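Local coordinates for tegumental protein 20.8 kDa (Clonorchis sinensis, PDB 5X2D) that probably binds calcium as a whole protein, this piece being its dynein light chain-like domain, which pairs with a second copy in the crystal, at residues 79-84 and 88-93; 41-46 and 60-65; 4-9 and 25-30; 16-21 and 75-80; 20-25 and 52-57. All blocks are in the same frame, centred on the assembly; numbering follows the deposited sequence.

Contact 1 of 5, residues 79-84 and 88-93; sequences FQFELY and YLFWQT
Strands 79-83 and 88-92 run antiparallel, 171° between their directions, with Phe79-Phe90 and Phe81-Tyr88 as hydrogen-bonded pairs and Gln80-Leu89 as the non-hydrogen-bonded pair between them. Phe90 N reaches Phe79 O at 2.8 Å, and Tyr88 N reaches Phe81 O at 2.8 Å. On the face that carries Phe79, Phe81, Tyr88 and Phe90, CB of Tyr88 sits over the Phe81 ring, 3.9 Å from its centroid, a CH-pi contact. The Tyr88 ring is nearly parallel to that of Phe81 but slid away, with centroids 5.4 Å apart. Phe81 CE1 meets Phe90 CE1 at 3.5 Å. The Phe81 CG lies between its backbone N and carbonyl carbon (chi1 68°), which swings the ring across towards Tyr88 and Phe90. On the other face the amide carbon CD of Gln80 lies 3.4 Å from Leu89 CD2, while OE1 of Gln80 is hydrogen-bonded to Tyr67. The hairpin forms the sheet's middle, strand 7-13 pairing along one side and strand 58-63 along the other, with Ile22 of helix 16-29 packed on Phe79 and Phe81.

Contact 2 of 5, residues 41-46 and 60-65; sequences RLTENL and VMVVDG
Thr43 of helix 36-54 touches Val62 of strand 58-63 methyl to methyl, the helix-on-sheet packing of a dynein light chain-like fold. Thr43 CG2 and Val62 CG2 come within 3.5 Å, and two residues back along the strand Val60 CG1 lies 4.1 Å from Leu46 CB, these side chains meeting at about a right angle. Both valines point at the helix; Val62 touches with CG2, Val60 with CG1, set anti to the backbone N by chi1 177°. The contact is mainly apolar, with no hydrogen bond across it. Helix and strand axes pass 8.1 Å apart. One shell out, Phe90 and Tyr88 of the next strand back up Val60 and Val62, and Thr26 of helix 16-29 touches Leu46. The strand's outer edge is occupied: Met61 to Gly65 pair antiparallel with a strand of the second subunit, carrying the sheet across the interface, and Thr70 of that subunit packs on Thr43. Thr43 OG1 is hydrogen-bonded back to Gly40 O within the helix, which fixes its turn.

Contact 3 of 5, residues 4-9 and 25-30; sequences PPEIIV and ETIPIA
Ile27 reaches from helix 16-29 towards the start of strand 7-13 and ends in a methyl, CD1, that meets two partners. Ile7 comes at it tip to tip, CD1 to CD1 at 3.7 Å, while Pro4 CG lies 3.9 Å from Ile27 CD1. Each crosses Ile27 obliquely. In Ile27, CG1 stands anti to the carbonyl carbon (chi1 -56°) and the chain continues extended, which carries CD1 out towards the strand. Its other branch, CG2, has the looser company of the Glu6 carboxylate, OE2 of Glu6 lying 4.4 Å from Ile27 CG2. Ile7 is the buried partner and also packs on Ala23 one turn earlier in the helix and on Phe81 of the neighbouring strand, while Leu83 touches both Ile27 and Glu6. The N-terminal segment is thus held to the C-terminal part of the helix chiefly by apolar carbons, with no hydrogen bond between the two segments: an edge strand and its lead-in beside a helix that covers one face of an antiparallel sheet, as in a dynein light chain-like domain.

Contact 4 of 5, residues 16-21 and 75-80; sequences LEDQIK and PNMSFQ
Gln19 lays its aliphatic part over the ring of Phe79. CG sits almost exactly above the ring centre, 3.6 Å from the centroid of Phe79 and only 8° off the normal, a well-centred CH-pi contact. Beyond it the amide tips rather than lying flat, its plane 46° from that of the ring, and OE1 of Gln19 comes down to 3.5 Å from CE1 of Phe79. Phe79 presents this face because its CG is anti to the backbone N (chi1 -178°), which sends the ring from the strand towards helix 16-29; Phe81 lies against the opposite face, so the ring is sandwiched between the helix and its own sheet. To one side, Met77 SD and Asp18 OD2 approach to 4.3 Å, a loose neighbourhood of sulfur and carboxylate rather than a bond. Around this, Val9 and Met14 touch Phe79, and Phe54 of helix 36-54 packs against both Asp18 and Met77. No hydrogen bond joins the two segments. With CG over the ring centre and OE1 towards its CE1 side, the buried glutamine covers the face with both CH2 and amide, while NE2 makes a weak hydrogen bond to Met14 O.

Contact 5 of 5, residues 20-25 and 52-57; sequences IKIARE and KTFGGC
Gly55 O, one residue beyond the Phe54 that touches Ile22, is gripped by two donors, Trp58 NE1 and Gln92 NE2, which tie the end of helix 36-54 to the sheet. Gly55 is the first residue to leave the helix and does so with positive phi (90°), so the chain turns away directly after Phe54. The Phe54 side chain projects towards helix 16-29. Its ring arrives edge-on: Ile22 CG1 lies near the ring plane, 3.6 Å from Phe54 CE2, with Ile22 CD1 at 3.7 Å from the same CE2. On the other side of CZ, Lys21 brings its CE to 4.2 Å from Phe54 CE1, also near the ring plane, so two consecutive helix residues flank the far edge. In Phe54, CG stands anti to the carbonyl carbon (chi1 -50°), which points this ring edge at helix 16-29. One face of the ring is met by OG1 of the preceding Thr53, 3.5 Å above the ring plane and displaced towards its rim; that hydroxyl is itself hydrogen-bonded to Phe49 O and Ala50 O. The amine of Lys21 makes no bond across the contact and has instead a long, weak ion pair with Glu17. Further in, Ile22 packs on Phe79 and Phe81. The result is one aromatic ring bridging two successive helices that lie against the same sheet, the helical layer of a dynein light chain-like fold.

From the N terminus, contact 3 closes first, tying the lead-in of strand 7-13 to the end of helix 16-29. That helix has already opened contacts 4 and 5, so contact 3 crosses both. Contact 5 closes next, joining helix 16-29 to the end of helix 36-54; it crosses contact 2, which starts earlier on that second helix and closes on strand 58-63. Contact 4 spans the longest loop, with contact 2 nested inside it, and ends on strand 78-83, where contact 1 begins and completes the central hairpin. Contacts 2 and 4 lie on opposite sides of the chain's centre, about 16 Å apart between centres, while contact 1 lies near the middle and touches all the others.

Contact 1 of 5, residues 79-84 and 88-93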
# COMPACT_ATOMS: atom_id res chain seq x y z
N PHE A 79 -8.38 2.48 7.36
CA PHE A 79 -7.98 3.65 8.13
C PHE A 79 -6.57 4.02 7.71
O PHE A 79 -5.72 3.13 7.56
CB PHE A 79 -8.06 3.31 9.62
CG PHE A 79 -7.72 4.43 10.54
CD1 PHE A 79 -7.86 5.75 10.13
CD2 PHE A 79 -7.32 4.16 11.85
CE1 PHE A 79 -7.58 6.80 11.01
CE2 PHE A 79 -7.04 5.19 12.73
CZ PHE A 79 -7.17 6.51 12.32
N GLN A 80 -6.30 5.30 7.46
CA GLN A 80 -4.95 5.67 7.06
C GLN A 80 -4.51 6.93 7.79
O GLN A 80 -5.11 7.96 7.61
CB GLN A 80 -4.86 5.88 5.54
CG GLN A 80 -5.20 4.64 4.72
CD GLN A 80 -4.96 4.82 3.23
OE1 GLN A 80 -4.40 5.81 2.81
NE2 GLN A 80 -5.46 3.89 2.44
N PHE A 81 -3.45 6.84 8.60
CA PHE A 81 -3.05 7.98 9.43
C PHE A 81 -1.54 8.08 9.61
O PHE A 81 -0.84 7.06 9.64
CB PHE A 81 -3.70 7.88 10.81
CG PHE A 81 -3.20 6.73 11.64
CD1 PHE A 81 -3.79 5.47 11.53
CD2 PHE A 81 -2.14 6.90 12.52
CE1 PHE A 81 -3.32 4.39 12.29
CE2 PHE A 81 -1.67 5.83 13.29
CZ PHE A 81 -2.26 4.58 13.17
N GLU A 82 -1.06 9.31 9.80
CA GLU A 82 0.36 9.62 10.02
C GLU A 82 0.61 9.84 11.50
O GLU A 82 -0.07 10.63 12.14
CB GLU A 82 0.81 10.87 9.25
CG GLU A 82 0.57 10.85 7.75
CD GLU A 82 1.03 12.13 7.07
OE1 GLU A 82 1.74 12.94 7.71
OE2 GLU A 82 0.68 12.33 5.88
N LEU A 83 1.56 9.10 12.05
CA LEU A 83 1.98 9.30 13.43
C LEU A 83 3.50 9.53 13.46
O LEU A 83 4.30 8.62 13.15
CB LEU A 83 1.57 8.11 14.30
CG LEU A 83 1.97 8.09 15.78
CD1 LEU A 83 1.02 8.95 16.58
CD2 LEU A 83 1.94 6.65 16.28
N TYR A 84 3.86 10.76 13.81
CA TYR A 84 5.25 11.21 13.83
C TYR A 84 5.92 11.02 12.46
O TYR A 84 7.04 10.47 12.36
CB TYR A 84 6.01 10.46 14.92
CG TYR A 84 5.45 10.64 16.31
CD1 TYR A 84 4.93 11.85 16.74
CD2 TYR A 84 5.41 9.57 17.21
CE1 TYR A 84 4.41 12.01 18.02
CE2 TYR A 84 4.89 9.72 18.49
CZ TYR A 84 4.39 10.94 18.89
OH TYR A 84 3.87 11.09 20.15
N TYR A 88 0.55 4.86 8.52
CA TYR A 88 0.02 3.55 8.82
C TYR A 88 -1.25 3.31 8.02
O TYR A 88 -2.20 4.08 8.11
CB TYR A 88 -0.25 3.41 10.33
CG TYR A 88 1.02 3.52 11.15
CD1 TYR A 88 1.51 4.75 11.55
CD2 TYR A 88 1.75 2.38 11.49
CE1 TYR A 88 2.67 4.86 12.29
CE2 TYR A 88 2.92 2.47 12.22
CZ TYR A 88 3.38 3.72 12.62
OH TYR A 88 4.55 3.83 13.35
N LEU A 89 -1.26 2.24 7.23
CA LEU A 89 -2.44 1.91 6.44
C LEU A 89 -3.10 0.62 6.96
O LEU A 89 -2.43 -0.42 7.08
CB LEU A 89 -2.07 1.76 4.95
CG LEU A 89 -1.78 3.05 4.18
CD1 LEU A 89 -0.34 3.41 4.36
CD2 LEU A 89 -2.12 2.95 2.71
N PHE A 90 -4.39 0.70 7.27
CA PHE A 90 -5.14 -0.49 7.66
C PHE A 90 -6.20 -0.83 6.62
O PHE A 90 -6.93 0.06 6.17
CB PHE A 90 -5.77 -0.33 9.03
CG PHE A 90 -4.77 -0.25 10.15
CD1 PHE A 90 -3.99 0.91 10.33
CD2 PHE A 90 -4.58 -1.32 11.02
CE1 PHE A 90 -3.06 0.99 11.37
CE2 PHE A 90 -3.65 -1.25 12.05
CZ PHE A 90 -2.88 -0.09 12.23
N TRP A 91 -6.26 -2.11 6.26
CA TRP A 91 -7.30 -2.68 5.41
C TRP A 91 -7.80 -3.96 6.02
O TRP A 91 -7.04 -4.91 6.14
CB TRP A 91 -6.79 -3.04 4.01
CG TRP A 91 -6.34 -1.95 3.12
CD1 TRP A 91 -7.09 -0.94 2.62
CD2 TRP A 91 -5.03 -1.80 2.56
NE1 TRP A 91 -6.33 -0.14 1.80
CE2 TRP A 91 -5.06 -0.65 1.75
CE3 TRP A 91 -3.84 -2.52 2.68
CZ2 TRP A 91 -3.94 -0.20 1.05
CZ3 TRP A 91 -2.73 -2.08 1.99
CH2 TRP A 91 -2.80 -0.93 1.18
N GLN A 92 -9.09 -4.05 6.30
CA GLN A 92 -9.67 -5.34 6.62
C GLN A 92 -9.86 -6.07 5.29
O GLN A 92 -10.48 -5.55 4.40
CB GLN A 92 -10.96 -5.14 7.36
CG GLN A 92 -11.72 -6.38 7.67
CD GLN A 92 -13.01 -6.07 8.38
OE1 GLN A 92 -13.75 -5.14 7.98
NE2 GLN A 92 -13.28 -6.79 9.46
N THR A 93 -9.25 -7.24 5.12
CA THR A 93 -9.34 -7.93 3.83
C THR A 93 -10.47 -8.95 3.78
O THR A 93 -10.81 -9.41 2.70
CB THR A 93 -8.02 -8.65 3.45
OG1 THR A 93 -7.56 -9.46 4.55
CG2 THR A 93 -6.91 -7.65 3.11

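Contact 2 of 5, residues 41-46 and 60-65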
# COMPACT_ATOMS: atom_id res chain seq x y z
N ARG A 41 7.86 -7.20 12.23
CA ARG A 41 6.96 -7.85 13.18
C ARG A 41 6.17 -6.84 14.00
O ARG A 41 5.35 -7.26 14.81
CB ARG A 41 7.72 -8.78 14.14
CG ARG A 41 7.40 -10.25 13.93
CD ARG A 41 7.71 -11.10 15.16
NE ARG A 41 6.93 -10.70 16.33
CZ ARG A 41 7.21 -11.11 17.57
NH1 ARG A 41 8.23 -11.93 17.77
NH2 ARG A 41 6.48 -10.71 18.60
N LEU A 42 6.35 -5.55 13.76
CA LEU A 42 5.44 -4.53 14.31
C LEU A 42 4.11 -4.52 13.58
O LEU A 42 3.04 -4.46 14.20
CB LEU A 42 6.02 -3.12 14.21
CG LEU A 42 4.98 -2.05 14.59
CD1 LEU A 42 4.61 -2.04 16.08
CD2 LEU A 42 5.36 -0.68 14.09
N THR A 43 4.21 -4.51 12.26
CA THR A 43 3.02 -4.56 11.44
C THR A 43 2.26 -5.78 11.90
O THR A 43 1.08 -5.70 12.19
CB THR A 43 3.36 -4.67 9.94
OG1 THR A 43 4.08 -5.89 9.71
CG2 THR A 43 4.19 -3.50 9.49
N GLU A 44 2.98 -6.90 12.04
CA GLU A 44 2.36 -8.16 12.41
C GLU A 44 1.64 -8.13 13.76
O GLU A 44 0.52 -8.63 13.84
CB GLU A 44 3.40 -9.30 12.39
CG GLU A 44 3.71 -9.83 10.98
CD GLU A 44 2.53 -10.56 10.34
OE1 GLU A 44 1.59 -10.92 11.08
OE2 GLU A 44 2.53 -10.79 9.10
N ASN A 45 2.20 -7.52 14.81
CA ASN A 45 1.39 -7.46 16.04
C ASN A 45 0.34 -6.35 15.97
O ASN A 45 -0.54 -6.29 16.82
CB ASN A 45 2.21 -7.28 17.35
CG ASN A 45 3.32 -6.26 17.25
OD1 ASN A 45 4.46 -6.58 16.99
ND2 ASN A 45 2.96 -5.00 17.44
N LEU A 46 0.41 -5.48 14.95
CA LEU A 46 -0.70 -4.57 14.67
C LEU A 46 -1.84 -5.29 13.94
O LEU A 46 -3.01 -5.15 14.31
CB LEU A 46 -0.22 -3.36 13.85
CG LEU A 46 0.53 -2.25 14.61
CD1 LEU A 46 0.67 -1.01 13.74
CD2 LEU A 46 -0.15 -1.90 15.94
N VAL A 60 -1.80 -4.59 7.24
CA VAL A 60 -1.25 -3.37 7.82
C VAL A 60 0.02 -3.00 7.07
O VAL A 60 0.98 -3.79 7.01
CB VAL A 60 -0.94 -3.54 9.32
CG1 VAL A 60 -0.31 -2.27 9.87
CG2 VAL A 60 -2.19 -3.85 10.09
N MET A 61 0.03 -1.82 6.48
CA MET A 61 1.21 -1.37 5.77
C MET A 61 1.75 -0.11 6.42
O MET A 61 1.01 0.85 6.64
CB MET A 61 0.89 -1.13 4.30
CG MET A 61 2.03 -0.50 3.54
SD MET A 61 1.64 -0.44 1.80
CE MET A 61 0.10 0.42 1.86
N VAL A 62 3.03 -0.13 6.76
CA VAL A 62 3.70 1.03 7.34
C VAL A 62 4.66 1.64 6.33
O VAL A 62 5.42 0.93 5.69
CB VAL A 62 4.46 0.64 8.63
CG1 VAL A 62 5.05 1.88 9.30
CG2 VAL A 62 3.53 -0.11 9.59
N VAL A 63 4.62 2.96 6.18
CA VAL A 63 5.48 3.66 5.22
C VAL A 63 6.31 4.79 5.83
O VAL A 63 5.81 5.59 6.63
CB VAL A 63 4.68 4.23 4.04
CG1 VAL A 63 5.59 5.03 3.09
CG2 VAL A 63 3.99 3.13 3.31
N ASP A 64 7.58 4.84 5.44
CA ASP A 64 8.47 5.95 5.78
C ASP A 64 8.71 6.69 4.47
O ASP A 64 9.61 6.35 3.71
CB ASP A 64 9.78 5.37 6.34
CG ASP A 64 10.49 6.29 7.32
OD1 ASP A 64 10.62 7.51 7.08
OD2 ASP A 64 10.96 5.76 8.35
N GLY A 65 7.96 7.77 4.24
CA GLY A 65 7.96 8.37 2.93
C GLY A 65 6.61 8.93 2.48
O GLY A 65 5.69 9.12 3.28

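Contact 3 of 5, residues 4-9 and 25-30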
# COMPACT_ATOMS: atom_id res chain seq x y z
N PRO A 4 -6.23 11.49 19.40
CA PRO A 4 -5.07 12.23 19.88
C PRO A 4 -4.54 13.15 18.77
O PRO A 4 -4.73 12.86 17.59
CB PRO A 4 -4.08 11.11 20.22
CG PRO A 4 -4.92 9.95 20.56
CD PRO A 4 -6.08 10.03 19.60
N PRO A 5 -3.94 14.30 19.16
CA PRO A 5 -3.43 15.25 18.16
C PRO A 5 -2.26 14.71 17.33
O PRO A 5 -2.10 15.13 16.18
CB PRO A 5 -3.00 16.44 19.01
CG PRO A 5 -2.86 15.91 20.40
CD PRO A 5 -3.87 14.83 20.52
N GLU A 6 -1.48 13.79 17.89
CA GLU A 6 -0.36 13.19 17.16
C GLU A 6 -0.83 12.55 15.86
O GLU A 6 -0.13 12.62 14.85
CB GLU A 6 0.36 12.11 17.99
CG GLU A 6 0.67 12.44 19.44
CD GLU A 6 -0.50 12.20 20.36
OE1 GLU A 6 -1.61 12.64 20.01
OE2 GLU A 6 -0.32 11.53 21.40
N ILE A 7 -2.00 11.93 15.89
CA ILE A 7 -2.54 11.25 14.72
C ILE A 7 -3.20 12.18 13.71
O ILE A 7 -4.15 12.89 14.02
CB ILE A 7 -3.52 10.16 15.14
CG1 ILE A 7 -2.73 8.91 15.53
CG2 ILE A 7 -4.47 9.79 14.01
CD1 ILE A 7 -3.44 8.04 16.45
N ILE A 8 -2.67 12.15 12.49
CA ILE A 8 -3.22 12.94 11.41
C ILE A 8 -3.85 12.00 10.40
O ILE A 8 -3.14 11.27 9.70
CB ILE A 8 -2.16 13.82 10.71
CG1 ILE A 8 -1.61 14.88 11.66
CG2 ILE A 8 -2.74 14.43 9.43
CD1 ILE A 8 -0.35 14.47 12.36
N VAL A 9 -5.17 12.02 10.34
CA VAL A 9 -5.93 11.12 9.50
C VAL A 9 -5.76 11.48 8.02
O VAL A 9 -5.91 12.64 7.63
CB VAL A 9 -7.42 11.15 9.87
CG1 VAL A 9 -8.18 10.06 9.10
CG2 VAL A 9 -7.58 10.93 11.36
N GLU A 25 -3.65 1.46 20.61
CA GLU A 25 -2.76 0.32 20.51
C GLU A 25 -1.46 0.70 19.81
O GLU A 25 -0.38 0.20 20.16
CB GLU A 25 -3.47 -0.84 19.78
CG GLU A 25 -2.62 -2.07 19.54
CD GLU A 25 -2.42 -2.89 20.82
OE1 GLU A 25 -3.04 -2.54 21.86
OE2 GLU A 25 -1.66 -3.89 20.77
N THR A 26 -1.56 1.61 18.85
CA THR A 26 -0.42 2.00 18.01
C THR A 26 0.60 2.94 18.65
O THR A 26 1.79 2.64 18.69
CB THR A 26 -0.93 2.70 16.75
OG1 THR A 26 -1.77 1.80 16.02
CG2 THR A 26 0.20 3.16 15.86
N ILE A 27 0.13 4.06 19.18
CA ILE A 27 1.02 5.14 19.59
C ILE A 27 2.08 4.74 20.62
O ILE A 27 3.22 5.20 20.53
CB ILE A 27 0.23 6.35 20.16
CG1 ILE A 27 -0.79 6.83 19.14
CG2 ILE A 27 1.14 7.51 20.40
CD1 ILE A 27 -1.81 7.72 19.75
N PRO A 28 1.72 3.90 21.61
CA PRO A 28 2.84 3.52 22.48
C PRO A 28 3.92 2.64 21.83
O PRO A 28 5.10 2.92 22.02
CB PRO A 28 2.15 2.77 23.63
CG PRO A 28 0.83 2.34 23.07
CD PRO A 28 0.43 3.45 22.15
N ILE A 29 3.56 1.60 21.08
CA ILE A 29 4.58 0.68 20.59
C ILE A 29 5.14 0.99 19.19
O ILE A 29 6.17 0.43 18.80
CB ILE A 29 4.07 -0.79 20.60
CG1 ILE A 29 2.78 -0.94 19.81
CG2 ILE A 29 3.82 -1.23 22.03
CD1 ILE A 29 2.41 -2.38 19.52
N ALA A 30 4.47 1.86 18.44
CA ALA A 30 4.89 2.15 17.06
C ALA A 30 6.18 2.98 16.92
O ALA A 30 7.10 2.58 16.21
CB ALA A 30 3.75 2.81 16.29

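Contact 4 of 5, residues 16-21 and 75-80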
# COMPACT_ATOMS: atom_id res chain seq x y z
N LEU A 16 -15.32 6.60 14.59
CA LEU A 16 -14.26 7.21 15.40
C LEU A 16 -13.86 6.26 16.50
O LEU A 16 -12.69 6.21 16.90
CB LEU A 16 -14.68 8.54 16.03
CG LEU A 16 -14.47 9.81 15.23
CD1 LEU A 16 -15.19 11.01 15.86
CD2 LEU A 16 -12.97 10.07 15.13
N GLU A 17 -14.84 5.52 16.99
CA GLU A 17 -14.60 4.58 18.07
C GLU A 17 -13.52 3.58 17.64
O GLU A 17 -12.53 3.36 18.35
CB GLU A 17 -15.90 3.87 18.46
CG GLU A 17 -15.77 2.92 19.63
CD GLU A 17 -17.10 2.35 20.07
OE1 GLU A 17 -18.07 2.39 19.28
OE2 GLU A 17 -17.17 1.87 21.22
N ASP A 18 -13.67 3.02 16.44
CA ASP A 18 -12.70 2.07 15.95
C ASP A 18 -11.40 2.73 15.52
O ASP A 18 -10.37 2.08 15.43
CB ASP A 18 -13.29 1.27 14.78
CG ASP A 18 -14.45 0.40 15.20
OD1 ASP A 18 -14.48 -0.05 16.37
OD2 ASP A 18 -15.36 0.20 14.36
N GLN A 19 -11.44 4.01 15.23
CA GLN A 19 -10.22 4.71 14.87
C GLN A 19 -9.40 4.93 16.12
O GLN A 19 -8.17 4.77 16.12
CB GLN A 19 -10.51 6.05 14.19
CG GLN A 19 -10.75 5.92 12.70
CD GLN A 19 -11.21 7.23 12.13
OE1 GLN A 19 -10.52 8.23 12.27
NE2 GLN A 19 -12.40 7.24 11.50
N ILE A 20 -10.10 5.30 17.17
CA ILE A 20 -9.47 5.60 18.43
C ILE A 20 -8.75 4.38 18.98
O ILE A 20 -7.64 4.50 19.46
CB ILE A 20 -10.49 6.13 19.44
CG1 ILE A 20 -10.87 7.57 19.10
CG2 ILE A 20 -9.95 6.04 20.86
CD1 ILE A 20 -11.98 8.15 19.95
N LYS A 21 -9.31 3.17 18.84
CA LYS A 21 -8.64 2.06 19.52
C LYS A 21 -7.43 1.60 18.73
O LYS A 21 -6.51 0.99 19.29
CB LYS A 21 -9.54 0.83 19.73
CG LYS A 21 -11.05 1.00 19.74
CD LYS A 21 -11.68 -0.35 20.18
CE LYS A 21 -13.15 -0.50 19.79
NZ LYS A 21 -13.98 0.30 20.72
N PRO A 75 -13.79 -1.93 -0.39
CA PRO A 75 -14.92 -2.57 0.27
C PRO A 75 -14.93 -2.63 1.80
O PRO A 75 -15.99 -2.39 2.36
CB PRO A 75 -14.88 -3.99 -0.31
CG PRO A 75 -13.48 -4.22 -0.61
CD PRO A 75 -12.90 -2.91 -1.03
N ASN A 76 -13.82 -2.92 2.47
CA ASN A 76 -13.96 -3.05 3.92
C ASN A 76 -13.39 -1.87 4.68
O ASN A 76 -13.02 -0.86 4.08
CB ASN A 76 -13.36 -4.36 4.41
CG ASN A 76 -14.12 -5.57 3.87
OD1 ASN A 76 -15.36 -5.64 3.91
ND2 ASN A 76 -13.36 -6.55 3.37
N MET A 77 -13.40 -1.97 6.01
CA MET A 77 -12.89 -0.88 6.84
C MET A 77 -11.49 -0.59 6.39
O MET A 77 -10.76 -1.50 6.04
CB MET A 77 -12.89 -1.21 8.33
CG MET A 77 -14.05 -1.99 8.83
SD MET A 77 -14.33 -1.65 10.58
CE MET A 77 -14.56 -3.35 11.13
N SER A 78 -11.16 0.70 6.31
CA SER A 78 -9.83 1.12 6.03
C SER A 78 -9.55 2.42 6.74
O SER A 78 -10.36 3.35 6.74
CB SER A 78 -9.58 1.21 4.52
OG SER A 78 -10.36 2.19 3.90
N PHE A 79 -8.38 2.48 7.36
CA PHE A 79 -7.98 3.65 8.13
C PHE A 79 -6.57 4.02 7.71
O PHE A 79 -5.72 3.13 7.56
CB PHE A 79 -8.06 3.31 9.62
CG PHE A 79 -7.72 4.43 10.54
CD1 PHE A 79 -7.86 5.75 10.13
CD2 PHE A 79 -7.32 4.16 11.85
CE1 PHE A 79 -7.58 6.80 11.01
CE2 PHE A 79 -7.04 5.19 12.73
CZ PHE A 79 -7.17 6.51 12.32
N GLN A 80 -6.30 5.30 7.46
CA GLN A 80 -4.95 5.67 7.06
C GLN A 80 -4.51 6.93 7.79
O GLN A 80 -5.11 7.96 7.61
CB GLN A 80 -4.86 5.88 5.54
CG GLN A 80 -5.20 4.64 4.72
CD GLN A 80 -4.96 4.82 3.23
OE1 GLN A 80 -4.40 5.81 2.81
NE2 GLN A 80 -5.46 3.89 2.44

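Contact 5 of 5, residues 20-25 and 52-57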
# COMPACT_ATOMS: atom_id res chain seq x y z
N ILE A 20 -10.10 5.30 17.17
CA ILE A 20 -9.47 5.60 18.43
C ILE A 20 -8.75 4.38 18.98
O ILE A 20 -7.64 4.50 19.46
CB ILE A 20 -10.49 6.13 19.44
CG1 ILE A 20 -10.87 7.57 19.10
CG2 ILE A 20 -9.95 6.04 20.86
CD1 ILE A 20 -11.98 8.15 19.95
N LYS A 21 -9.31 3.17 18.84
CA LYS A 21 -8.64 2.06 19.52
C LYS A 21 -7.43 1.60 18.73
O LYS A 21 -6.51 0.99 19.29
CB LYS A 21 -9.54 0.83 19.73
CG LYS A 21 -11.05 1.00 19.74
CD LYS A 21 -11.68 -0.35 20.18
CE LYS A 21 -13.15 -0.50 19.79
NZ LYS A 21 -13.98 0.30 20.72
N ILE A 22 -7.40 1.93 17.44
CA ILE A 22 -6.19 1.78 16.66
C ILE A 22 -5.14 2.79 17.15
O ILE A 22 -3.95 2.46 17.22
CB ILE A 22 -6.49 1.90 15.17
CG1 ILE A 22 -6.97 0.54 14.64
CG2 ILE A 22 -5.27 2.39 14.41
CD1 ILE A 22 -7.65 0.57 13.28
N ALA A 23 -5.59 4.00 17.49
CA ALA A 23 -4.68 5.02 18.07
C ALA A 23 -4.01 4.48 19.33
O ALA A 23 -2.78 4.40 19.42
CB ALA A 23 -5.42 6.28 18.40
N ARG A 24 -4.87 4.12 20.28
CA ARG A 24 -4.48 3.55 21.57
C ARG A 24 -3.44 2.42 21.50
O ARG A 24 -2.47 2.43 22.25
CB ARG A 24 -5.75 3.00 22.24
CG ARG A 24 -6.18 3.67 23.53
CD ARG A 24 -5.35 3.17 24.70
NE ARG A 24 -5.88 3.65 25.98
CZ ARG A 24 -5.45 3.23 27.17
NH1 ARG A 24 -4.48 2.33 27.25
NH2 ARG A 24 -5.99 3.72 28.28
N GLU A 25 -3.65 1.46 20.61
CA GLU A 25 -2.76 0.32 20.51
C GLU A 25 -1.46 0.70 19.81
O GLU A 25 -0.38 0.20 20.16
CB GLU A 25 -3.47 -0.84 19.78
CG GLU A 25 -2.62 -2.07 19.54
CD GLU A 25 -2.42 -2.89 20.82
OE1 GLU A 25 -3.04 -2.54 21.86
OE2 GLU A 25 -1.66 -3.89 20.77
N LYS A 52 -8.04 -9.61 16.18
CA LYS A 52 -8.69 -9.99 17.43
C LYS A 52 -9.78 -9.00 17.76
O LYS A 52 -10.88 -9.39 18.15
CB LYS A 52 -7.68 -10.08 18.58
CG LYS A 52 -8.33 -10.08 19.97
CD LYS A 52 -7.31 -10.24 21.09
CE LYS A 52 -7.97 -10.85 22.34
NZ LYS A 52 -7.87 -12.34 22.43
N THR A 53 -9.49 -7.70 17.62
CA THR A 53 -10.44 -6.68 18.05
C THR A 53 -11.58 -6.46 17.05
O THR A 53 -12.75 -6.47 17.44
CB THR A 53 -9.72 -5.33 18.30
OG1 THR A 53 -8.83 -5.05 17.22
CG2 THR A 53 -8.91 -5.40 19.59
N PHE A 54 -11.27 -6.25 15.77
CA PHE A 54 -12.30 -5.92 14.78
C PHE A 54 -12.83 -7.09 13.93
O PHE A 54 -13.84 -6.94 13.23
CB PHE A 54 -11.79 -4.81 13.86
CG PHE A 54 -11.21 -3.64 14.60
CD1 PHE A 54 -11.98 -2.92 15.49
CD2 PHE A 54 -9.90 -3.24 14.39
CE1 PHE A 54 -11.46 -1.86 16.17
CE2 PHE A 54 -9.37 -2.16 15.07
CZ PHE A 54 -10.15 -1.47 15.96
N GLY A 55 -12.17 -8.24 13.98
CA GLY A 55 -12.62 -9.38 13.20
C GLY A 55 -12.00 -9.43 11.81
O GLY A 55 -11.51 -8.42 11.30
N GLY A 56 -11.97 -10.63 11.22
CA GLY A 56 -11.50 -10.81 9.86
C GLY A 56 -9.99 -10.76 9.73
O GLY A 56 -9.29 -10.63 10.74
N CYS A 57 -9.50 -10.85 8.49
CA CYS A 57 -8.06 -10.69 8.24
C CYS A 57 -7.75 -9.23 7.83
O CYS A 57 -8.44 -8.65 7.00
CB CYS A 57 -7.58 -11.68 7.16
SG CYS A 57 -8.38 -13.31 7.23